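PDB 6K2L: siderophore-interacting protein from Aeromonas hydrophila, which binds FAD and, as a siderophore-interacting flavoprotein, probably reduces the iron of ferric siderophores so that the metal can be released inside the cell. Local coordinates for residues P10-K16 against P117-I123; G164-V170 against V185-V191; L209-Q213 against L236-R242. The protein carries 1 engineered substitution. The contacts are given in a common frame with arbitrary orientation. Numbering follows the deposited sequence.

Contact 1 of 3, residues P10-K16 against P117-I123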
loop_
_atom_site.group_PDB
_atom_site.type_symbol
_atom_site.label_atom_id
_atom_site.label_comp_id
_atom_site.label_asym_id
_atom_site.label_seq_id
_atom_site.Cartn_x
_atom_site.Cartn_y
_atom_site.Cartn_z
ATOM N N PRO A 10 -0.594 -4.230 -21.714
ATOM C CA PRO A 10 -0.975 -2.819 -21.641
ATOM C C PRO A 10 -2.490 -2.708 -21.599
ATOM O O PRO A 10 -3.201 -3.457 -22.269
ATOM C CB PRO A 10 -0.388 -2.209 -22.924
ATOM C CG PRO A 10 -0.139 -3.363 -23.832
ATOM C CD PRO A 10 0.097 -4.568 -22.972
ATOM N N ARG A 11 -2.981 -1.782 -20.779
ATOM C CA ARG A 11 -4.413 -1.547 -20.657
ATOM C C ARG A 11 -4.747 -0.105 -21.004
ATOM O O ARG A 11 -3.995 0.817 -20.669
ATOM C CB ARG A 11 -4.913 -1.852 -19.251
ATOM C CG ARG A 11 -4.724 -3.267 -18.837
ATOM C CD ARG A 11 -4.515 -3.278 -17.378
ATOM N NE ARG A 11 -4.872 -4.546 -16.741
ATOM C CZ ARG A 11 -3.991 -5.492 -16.453
ATOM N NH1 ARG A 11 -2.708 -5.311 -16.779
ATOM N NH2 ARG A 11 -4.390 -6.602 -15.831
ATOM N N LEU A 12 -5.873 0.075 -21.679
ATOM C CA LEU A 12 -6.378 1.399 -21.999
ATOM C C LEU A 12 -7.388 1.776 -20.932
ATOM O O LEU A 12 -8.394 1.083 -20.768
ATOM C CB LEU A 12 -7.019 1.430 -23.385
ATOM C CG LEU A 12 -7.177 2.834 -23.986
ATOM C CD1 LEU A 12 -5.812 3.456 -24.343
ATOM C CD2 LEU A 12 -8.109 2.797 -25.211
ATOM N N LEU A 13 -7.101 2.835 -20.181
ATOM C CA LEU A 13 -7.984 3.287 -19.118
ATOM C C LEU A 13 -8.639 4.593 -19.524
ATOM O O LEU A 13 -8.162 5.303 -20.421
ATOM C CB LEU A 13 -7.232 3.468 -17.792
ATOM C CG LEU A 13 -6.153 2.421 -17.493
ATOM C CD1 LEU A 13 -5.290 2.808 -16.302
ATOM C CD2 LEU A 13 -6.809 1.104 -17.261
ATOM N N THR A 14 -9.734 4.904 -18.835
ATOM C CA THR A 14 -10.486 6.126 -19.047
ATOM C C THR A 14 -10.374 7.000 -17.800
ATOM O O THR A 14 -10.338 6.497 -16.670
ATOM C CB THR A 14 -11.955 5.791 -19.362
ATOM O OG1 THR A 14 -12.027 5.015 -20.568
ATOM C CG2 THR A 14 -12.813 7.050 -19.518
ATOM N N VAL A 15 -10.309 8.312 -18.001
ATOM C CA VAL A 15 -10.274 9.210 -16.854
ATOM C C VAL A 15 -11.663 9.243 -16.217
ATOM O O VAL A 15 -12.666 9.522 -16.878
ATOM C CB VAL A 15 -9.811 10.616 -17.270
ATOM C CG1 VAL A 15 -9.899 11.572 -16.075
ATOM C CG2 VAL A 15 -8.410 10.571 -17.866
ATOM N N LYS A 16 -11.737 8.936 -14.933
ATOM C CA LYS A 16 -12.962 9.027 -14.158
ATOM C C LYS A 16 -13.147 10.428 -13.594
ATOM O O LYS A 16 -14.201 11.039 -13.789
ATOM C CB LYS A 16 -12.931 7.995 -13.025
ATOM C CG LYS A 16 -14.266 7.644 -12.431
ATOM C CD LYS A 16 -14.165 6.346 -11.668
ATOM C CE LYS A 16 -14.550 6.528 -10.220
ATOM N NZ LYS A 16 -15.971 6.157 -9.965
ATOM N N PRO A 117 -12.603 14.275 -17.910
ATOM C CA PRO A 117 -13.184 12.945 -17.716
ATOM C C PRO A 117 -13.573 12.382 -19.073
ATOM O O PRO A 117 -14.068 13.105 -19.941
ATOM C CB PRO A 117 -14.399 13.205 -16.817
ATOM C CG PRO A 117 -14.091 14.549 -16.155
ATOM C CD PRO A 117 -13.350 15.326 -17.210
ATOM N N GLY A 118 -13.280 11.103 -19.289
ATOM C CA GLY A 118 -13.507 10.483 -20.580
ATOM C C GLY A 118 -12.290 10.401 -21.487
ATOM O O GLY A 118 -12.342 9.683 -22.495
ATOM N N ASP A 119 -11.204 11.104 -21.162
ATOM C CA ASP A 119 -9.946 10.937 -21.876
ATOM C C ASP A 119 -9.369 9.542 -21.654
ATOM O O ASP A 119 -9.560 8.921 -20.604
ATOM C CB ASP A 119 -8.918 11.973 -21.407
ATOM C CG ASP A 119 -9.111 13.327 -22.045
ATOM O OD1 ASP A 119 -9.849 13.419 -23.056
ATOM O OD2 ASP A 119 -8.528 14.308 -21.517
ATOM N N LEU A 120 -8.624 9.072 -22.641
ATOM C CA LEU A 120 -7.974 7.775 -22.617
ATOM C C LEU A 120 -6.504 7.907 -22.264
ATOM O O LEU A 120 -5.857 8.899 -22.606
ATOM C CB LEU A 120 -8.073 7.109 -23.980
ATOM C CG LEU A 120 -9.462 6.792 -24.480
ATOM C CD1 LEU A 120 -9.314 6.163 -25.881
ATOM C CD2 LEU A 120 -10.116 5.851 -23.486
ATOM N N LEU A 121 -5.976 6.863 -21.616
ATOM C CA LEU A 121 -4.539 6.726 -21.367
ATOM C C LEU A 121 -4.161 5.249 -21.340
ATOM O O LEU A 121 -4.743 4.472 -20.576
ATOM C CB LEU A 121 -4.115 7.374 -20.044
ATOM C CG LEU A 121 -2.610 7.610 -19.904
ATOM C CD1 LEU A 121 -2.248 8.875 -20.664
ATOM C CD2 LEU A 121 -2.218 7.739 -18.430
ATOM N N ALA A 122 -3.196 4.862 -22.171
ATOM C CA ALA A 122 -2.669 3.511 -22.115
ATOM C C ALA A 122 -1.587 3.448 -21.049
ATOM O O ALA A 122 -0.795 4.389 -20.885
ATOM C CB ALA A 122 -2.114 3.086 -23.470
ATOM N N ILE A 123 -1.572 2.353 -20.291
ATOM C CA ILE A 123 -0.524 2.152 -19.295
ATOM C C ILE A 123 -0.035 0.713 -19.326
ATOM O O ILE A 123 -0.788 -0.229 -19.607
ATOM C CB ILE A 123 -0.963 2.524 -17.858
ATOM C CG1 ILE A 123 -2.062 1.584 -17.365
ATOM C CG2 ILE A 123 -1.419 3.973 -17.785
ATOM C CD1 ILE A 123 -1.924 1.242 -15.920
#
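Residues 117-123 run antiparallel to residues 10-16, with the strand axes 4.6 Å apart at their closest and at 145°. Pro117 opens the segment before the strand begins. Pro117 CA lies 3.6 Å from Val15 O. Val15 O accepts a hydrogen bond from Gly118 N at 2.9 Å. Gly118 has a positive phi of 98°, a conformation that would jam a CB against the preceding carbonyl. Asp119 O then takes a hydrogen bond from Val15 N (2.8 Å). Asp119 OD2 accepts a hydrogen bond from Lys116 N. Leu120 starts the strand and faces Thr14 in a non-hydrogen-bonded pair, with CA atoms 4.7 Å apart. Leu120 CD1 meets Leu12 CD2 at 3.6 Å on the more exposed face. Leu121 forms a hydrogen-bonded pair with Leu13. Both bonds, Leu13 N to Leu121 O and Leu121 N to Leu13 O, measure 2.9 Å. Ala122 faces Leu12, and Ala122 CB lies 3.8 Å from Leu12 CD1. Ile123 ends the ladder in a second hydrogen-bonded pair, bonding Arg11 N through its O and Arg11 O through its N, each at 2.9 Å. Ile123 CG1 packs on Leu13 CD1 at 3.6 Å, on the buried face shared with Leu121.

The pairing closes the antiparallel barrel of the FAD-binding domain, because it joins the first strand, 11-20, to the last, 120-123. Strand 25-31 flanks the former and strand 46-51 the latter. Phe111 of helix 107-114 touches both Val15 and Leu121.

Contact 2 of 3, residues G164-V170 against V185-V191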
loop_
_atom_site.group_PDB
_atom_site.type_symbol
_atom_site.label_atom_id
_atom_site.label_comp_id
_atom_site.label_asym_id
_atom_site.label_seq_id
_atom_site.Cartn_x
_atom_site.Cartn_y
_atom_site.Cartn_z
ATOM N N GLY A 164 13.666 9.307 10.378
ATOM C CA GLY A 164 14.490 9.801 9.306
ATOM C C GLY A 164 14.205 11.251 8.999
ATOM O O GLY A 164 13.690 12.003 9.822
ATOM N N HIS A 165 14.558 11.642 7.779
ATOM C CA HIS A 165 14.378 13.001 7.310
ATOM C C HIS A 165 13.979 12.965 5.846
ATOM O O HIS A 165 14.506 12.163 5.062
ATOM C CB HIS A 165 15.655 13.831 7.470
ATOM C CG HIS A 165 16.273 13.754 8.837
ATOM N ND1 HIS A 165 15.900 14.584 9.873
ATOM C CD2 HIS A 165 17.257 12.962 9.329
ATOM C CE1 HIS A 165 16.619 14.304 10.942
ATOM N NE2 HIS A 165 17.461 13.333 10.636
ATOM N N ILE A 166 13.062 13.859 5.488
ATOM C CA ILE A 166 12.606 14.067 4.127
ATOM C C ILE A 166 12.739 15.552 3.808
ATOM O O ILE A 166 12.326 16.404 4.606
ATOM C CB ILE A 166 11.149 13.584 3.960
ATOM C CG1 ILE A 166 11.075 12.092 4.279
ATOM C CG2 ILE A 166 10.628 13.899 2.553
ATOM C CD1 ILE A 166 9.689 11.565 4.345
ATOM N N ALA A 167 13.314 15.874 2.651
ATOM C CA ALA A 167 13.358 17.253 2.165
ATOM C C ALA A 167 12.770 17.305 0.758
ATOM O O ALA A 167 13.139 16.494 -0.094
ATOM C CB ALA A 167 14.787 17.795 2.163
ATOM N N LEU A 168 11.881 18.264 0.496
ATOM C CA LEU A 168 11.311 18.411 -0.841
ATOM C C LEU A 168 11.569 19.796 -1.429
ATOM O O LEU A 168 11.395 20.802 -0.746
ATOM C CB LEU A 168 9.824 18.150 -0.805
ATOM C CG LEU A 168 9.417 16.752 -0.315
ATOM C CD1 LEU A 168 7.922 16.690 -0.095
ATOM C CD2 LEU A 168 9.842 15.689 -1.307
ATOM N N LEU A 169 11.926 19.854 -2.722
ATOM C CA LEU A 169 12.021 21.109 -3.481
ATOM C C LEU A 169 10.781 21.279 -4.372
ATOM O O LEU A 169 10.537 20.460 -5.258
ATOM C CB LEU A 169 13.292 21.118 -4.325
ATOM C CG LEU A 169 13.691 22.405 -5.080
ATOM C CD1 LEU A 169 13.679 23.641 -4.150
ATOM C CD2 LEU A 169 15.076 22.302 -5.804
ATOM N N VAL A 170 9.996 22.328 -4.128
ATOM C CA VAL A 170 8.810 22.671 -4.926
ATOM C C VAL A 170 9.023 24.033 -5.588
ATOM O O VAL A 170 9.770 24.876 -5.056
ATOM C CB VAL A 170 7.522 22.690 -4.076
ATOM C CG1 VAL A 170 7.160 21.302 -3.593
ATOM C CG2 VAL A 170 7.655 23.647 -2.891
ATOM N N VAL A 185 9.782 11.058 11.630
ATOM C CA VAL A 185 10.302 11.457 10.327
ATOM C C VAL A 185 10.138 12.966 10.168
ATOM O O VAL A 185 9.019 13.497 10.149
ATOM C CB VAL A 185 9.628 10.692 9.180
ATOM C CG1 VAL A 185 10.007 11.302 7.832
ATOM C CG2 VAL A 185 10.010 9.214 9.216
ATOM N N THR A 186 11.265 13.651 10.076
ATOM C CA THR A 186 11.327 15.063 9.724
ATOM C C THR A 186 10.790 15.325 8.311
ATOM O O THR A 186 11.049 14.554 7.383
ATOM C CB THR A 186 12.794 15.494 9.810
ATOM O OG1 THR A 186 13.142 15.758 11.185
ATOM C CG2 THR A 186 13.078 16.674 8.918
ATOM N N LEU A 187 10.074 16.434 8.128
ATOM C CA LEU A 187 9.703 16.895 6.791
ATOM C C LEU A 187 10.051 18.369 6.639
ATOM O O LEU A 187 9.611 19.189 7.446
ATOM C CB LEU A 187 8.217 16.686 6.524
ATOM C CG LEU A 187 7.701 17.160 5.165
ATOM C CD1 LEU A 187 8.554 16.624 3.997
ATOM C CD2 LEU A 187 6.256 16.688 5.031
ATOM N N ARG A 188 10.815 18.715 5.594
ATOM C CA ARG A 188 11.299 20.083 5.389
ATOM C C ARG A 188 11.127 20.506 3.925
ATOM O O ARG A 188 11.686 19.892 3.009
ATOM C CB ARG A 188 12.762 20.201 5.841
ATOM C CG ARG A 188 13.357 21.606 5.768
ATOM C CD ARG A 188 12.887 22.506 6.912
ATOM N NE ARG A 188 13.250 22.008 8.248
ATOM C CZ ARG A 188 14.363 22.344 8.900
ATOM N NH1 ARG A 188 15.249 23.186 8.347
ATOM N NH2 ARG A 188 14.589 21.834 10.109
ATOM N N TRP A 189 10.354 21.555 3.705
ATOM C CA TRP A 189 10.032 22.028 2.365
ATOM C C TRP A 189 10.929 23.199 1.964
ATOM O O TRP A 189 11.150 24.139 2.734
ATOM C CB TRP A 189 8.561 22.448 2.281
ATOM C CG TRP A 189 7.537 21.319 2.473
ATOM C CD1 TRP A 189 7.050 20.842 3.662
ATOM C CD2 TRP A 189 6.860 20.574 1.445
ATOM N NE1 TRP A 189 6.116 19.852 3.438
ATOM C CE2 TRP A 189 5.983 19.671 2.085
ATOM C CE3 TRP A 189 6.908 20.584 0.049
ATOM C CZ2 TRP A 189 5.187 18.772 1.375
ATOM C CZ3 TRP A 189 6.110 19.703 -0.644
ATOM C CH2 TRP A 189 5.259 18.805 0.023
ATOM N N PHE A 190 11.437 23.142 0.746
ATOM C CA PHE A 190 12.231 24.207 0.159
ATOM C C PHE A 190 11.474 24.700 -1.061
ATOM O O PHE A 190 11.081 23.891 -1.912
ATOM C CB PHE A 190 13.626 23.700 -0.208
ATOM C CG PHE A 190 14.484 23.428 0.985
ATOM C CD1 PHE A 190 15.396 24.360 1.406
ATOM C CD2 PHE A 190 14.348 22.249 1.717
ATOM C CE1 PHE A 190 16.184 24.122 2.506
ATOM C CE2 PHE A 190 15.127 22.007 2.831
ATOM C CZ PHE A 190 16.055 22.945 3.221
ATOM N N VAL A 191 11.212 26.005 -1.110
ATOM C CA VAL A 191 10.640 26.643 -2.286
ATOM C C VAL A 191 11.781 27.135 -3.159
ATOM O O VAL A 191 12.732 27.745 -2.658
ATOM C CB VAL A 191 9.711 27.799 -1.895
ATOM C CG1 VAL A 191 9.174 28.479 -3.155
ATOM C CG2 VAL A 191 8.562 27.268 -1.027
#
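Six backbone hydrogen bonds join these two parallel strands, whose axes come within 4.3 Å at an angle of 16°. Thr186 N, Arg188 N and Phe190 N donate to Gly164 O (2.9 Å), Ile166 O (2.9 Å) and Leu168 O (2.8 Å). Ile166 N, Leu168 N and Val170 N donate to Thr186 O (2.9 Å), Arg188 O (3.0 Å) and Phe190 O (2.9 Å). Each residue thus sits beside the one 21 places later.

Apolar packing is richest on the face of Ile166, Leu168 and Val170. Ile166 CD1 touches Val185 CG1 at 3.5 Å. Leu168 CD1 lies over the six-membered ring of Trp189, 3.6 Å from its centroid, a CH-pi contact. Val170 CG1 meets the edge of that ring at Trp189 CZ3 (3.5 Å). On the other face, Leu169 CD1 packs on Phe190 CB at 3.9 Å.

One polar side-chain link is present, a weak hydrogen bond from Thr186 OG1 to His165 ND1 (3.3 Å).

The helix-free loop 171-184 connects these neighbouring strands. Strand 185-191 is outermost in the parallel sheet of the NAD-ferredoxin-like domain, and strand 138-144 lies beyond 163-170. Helix 148-155 packs on Leu168 and Trp189. Helix 198-205 covers Ala167, Leu169 and Phe190.

Contact 3 of 3, residues L209-Q213 against L236-R242; sequences LEEQQ and LEVDRTR
A single short but poorly angled hydrogen bond joins these two loops: Arg242 NH2 to Glu211 O, 2.6 Å, with an N-H...O angle of 123°, so it counts as weak. Leu209 and Glu210 are extended, Glu211 bends (phi/psi -92/-13), Gln212 is extended again, and Gln213 takes a left-handed conformation (52/49). Residues 236-239 are extended, and 240-241 form a short 3-10 turn. The closest CA pair is Glu211 with Val238, at 5.9 Å.

The apolar part comes first along both loops. Leu209 (m, t) and Leu236 (chi1 m) point at each other, with Leu209 CD1 and Leu236 CD1 3.6 Å apart. Glu211 has chi1 p, and Glu211 CB rests 3.5 Å from Leu236 CD2.

Asp239 makes an Asx turn. Asp239 OD2 accepts from Thr241 N (3.2 Å) and from Thr241 OG1 (2.8 Å). Arg242 N donates to Asp239 O at 3.0 Å. After this turn the CA-to-CB bond of Arg242 points toward residues 209-213; its side chain is m, t, p.

Both loops are helix-to-strand connections, after helices 198-205 and 222-235, meeting at one end of the parallel sheet of the alpha/beta domain. Arg242 meets the carbonyl oxygen of Glu211 and, just past the segment, that of Ser214 through NE, both weakly. Its links here depend on backbone shape rather than on an acidic side chain.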
loop_
_atom_site.group_PDB
_atom_site.type_symbol
_atom_site.label_atom_id
_atom_site.label_comp_id
_atom_site.label_asym_id
_atom_site.label_seq_id
_atom_site.Cartn_x
_atom_site.Cartn_y
_atom_site.Cartn_z
ATOM N N LEU A 209 23.514 11.146 9.557
ATOM C CA LEU A 209 22.857 10.030 8.900
ATOM C C LEU A 209 23.318 8.714 9.513
ATOM O O LEU A 209 24.505 8.525 9.791
ATOM C CB LEU A 209 23.149 10.036 7.390
ATOM C CG LEU A 209 22.896 11.353 6.647
ATOM C CD1 LEU A 209 23.604 11.352 5.303
ATOM C CD2 LEU A 209 21.406 11.619 6.495
ATOM N N GLU A 210 22.373 7.809 9.715
ATOM C CA GLU A 210 22.691 6.447 10.099
ATOM C C GLU A 210 23.105 5.640 8.883
ATOM O O GLU A 210 22.396 5.627 7.873
ATOM C CB GLU A 210 21.476 5.813 10.752
ATOM C CG GLU A 210 21.105 6.532 12.032
ATOM C CD GLU A 210 22.031 6.166 13.185
ATOM O OE1 GLU A 210 22.610 5.050 13.126
ATOM O OE2 GLU A 210 22.162 6.989 14.135
ATOM N N GLU A 211 24.249 4.963 8.970
ATOM C CA GLU A 211 24.673 4.126 7.862
ATOM C C GLU A 211 24.211 2.693 8.002
ATOM O O GLU A 211 24.289 1.946 7.022
ATOM C CB GLU A 211 26.197 4.157 7.696
ATOM C CG GLU A 211 26.961 3.415 8.765
ATOM C CD GLU A 211 28.432 3.784 8.744
ATOM O OE1 GLU A 211 29.140 3.333 7.816
ATOM O OE2 GLU A 211 28.871 4.539 9.642
ATOM N N GLN A 212 23.738 2.288 9.174
ATOM C CA GLN A 212 23.254 0.927 9.372
ATOM C C GLN A 212 21.736 0.929 9.487
ATOM O O GLN A 212 21.145 1.853 10.054
ATOM C CB GLN A 212 23.869 0.264 10.617
ATOM C CG GLN A 212 25.385 0.344 10.715
ATOM C CD GLN A 212 26.118 -0.458 9.641
ATOM O OE1 GLN A 212 25.520 -1.284 8.929
ATOM N NE2 GLN A 212 27.429 -0.207 9.516
ATOM N N GLN A 213 21.115 -0.107 8.936
ATOM C CA GLN A 213 19.663 -0.276 8.968
ATOM C C GLN A 213 18.939 0.964 8.463
ATOM O O GLN A 213 18.001 1.458 9.092
ATOM C CB GLN A 213 19.183 -0.634 10.365
ATOM C CG GLN A 213 18.089 -1.678 10.356
ATOM C CD GLN A 213 18.056 -2.457 11.639
ATOM O OE1 GLN A 213 19.073 -2.579 12.331
ATOM N NE2 GLN A 213 16.883 -2.985 11.980
ATOM N N LEU A 236 29.866 8.164 4.054
ATOM C CA LEU A 236 29.376 6.961 4.704
ATOM C C LEU A 236 29.632 5.796 3.761
ATOM O O LEU A 236 29.936 5.990 2.581
ATOM C CB LEU A 236 27.875 7.079 5.044
ATOM C CG LEU A 236 27.331 8.173 5.985
ATOM C CD1 LEU A 236 26.223 8.942 5.292
ATOM C CD2 LEU A 236 26.802 7.537 7.235
ATOM N N GLU A 237 29.490 4.579 4.284
ATOM C CA GLU A 237 29.505 3.392 3.435
ATOM C C GLU A 237 28.187 2.629 3.558
ATOM O O GLU A 237 27.939 1.914 4.542
ATOM C CB GLU A 237 30.727 2.502 3.697
ATOM C CG GLU A 237 31.912 2.948 2.855
ATOM C CD GLU A 237 31.504 3.058 1.341
ATOM O OE1 GLU A 237 31.869 4.046 0.663
ATOM O OE2 GLU A 237 30.809 2.156 0.816
ATOM N N VAL A 238 27.343 2.793 2.538
ATOM C CA VAL A 238 26.056 2.127 2.460
ATOM C C VAL A 238 26.065 1.255 1.220
ATOM O O VAL A 238 26.501 1.693 0.151
ATOM C CB VAL A 238 24.926 3.167 2.407
ATOM C CG1 VAL A 238 23.556 2.472 2.298
ATOM C CG2 VAL A 238 25.010 4.099 3.596
ATOM N N ASP A 239 25.597 0.029 1.356
ATOM C CA ASP A 239 25.532 -0.820 0.180
ATOM C C ASP A 239 24.545 -0.261 -0.842
ATOM O O ASP A 239 23.568 0.411 -0.500
ATOM C CB ASP A 239 25.131 -2.252 0.547
ATOM C CG ASP A 239 25.259 -3.207 -0.629
ATOM O OD1 ASP A 239 26.391 -3.364 -1.168
ATOM O OD2 ASP A 239 24.223 -3.779 -1.040
ATOM N N ARG A 240 24.828 -0.562 -2.121
ATOM C CA ARG A 240 24.040 -0.065 -3.243
ATOM C C ARG A 240 22.584 -0.489 -3.140
ATOM O O ARG A 240 21.695 0.207 -3.640
ATOM C CB ARG A 240 24.647 -0.574 -4.560
ATOM C CG ARG A 240 24.059 0.029 -5.835
ATOM C CD ARG A 240 25.136 0.382 -6.859
ATOM N NE ARG A 240 25.933 1.544 -6.452
ATOM C CZ ARG A 240 27.244 1.518 -6.186
ATOM N NH1 ARG A 240 27.858 2.639 -5.815
ATOM N NH2 ARG A 240 27.950 0.387 -6.285
ATOM N N THR A 241 22.314 -1.627 -2.510
ATOM C CA THR A 241 20.935 -2.084 -2.411
ATOM C C THR A 241 20.093 -1.231 -1.460
ATOM O O THR A 241 18.863 -1.320 -1.495
ATOM C CB THR A 241 20.908 -3.547 -1.971
ATOM O OG1 THR A 241 21.478 -3.666 -0.660
ATOM C CG2 THR A 241 21.698 -4.391 -2.934
ATOM N N ARG A 242 20.715 -0.419 -0.605
ATOM C CA ARG A 242 19.979 0.418 0.335
ATOM C C ARG A 242 20.018 1.890 -0.048
ATOM O O ARG A 242 19.751 2.756 0.789
ATOM C CB ARG A 242 20.502 0.196 1.749
ATOM C CG ARG A 242 19.917 -1.072 2.322
ATOM C CD ARG A 242 20.744 -1.647 3.437
ATOM N NE ARG A 242 21.178 -0.625 4.368
ATOM C CZ ARG A 242 22.426 -0.188 4.483
ATOM N NH1 ARG A 242 23.371 -0.696 3.704
ATOM N NH2 ARG A 242 22.714 0.759 5.379
#

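In the fold
Contacts 1 and 2 both pair strands, but in different domains. Contact 1 closes an antiparallel barrel, while contact 2 adds the outermost strand to a parallel sheet. They lie on opposite sides of the chain's centre, about 33 Å apart between centres. Each is partly buried and combines a regular backbone ladder with apolar side chains; contact 2 adds aromatic packing. Contact 3 is a surface contact between loops, with less area covered and a single weak hydrogen bond across it. It belongs to the same domain as contact 2, about 20 Å away between centres, and its loops precede strands 214-218 and 243-245 of the same sheet.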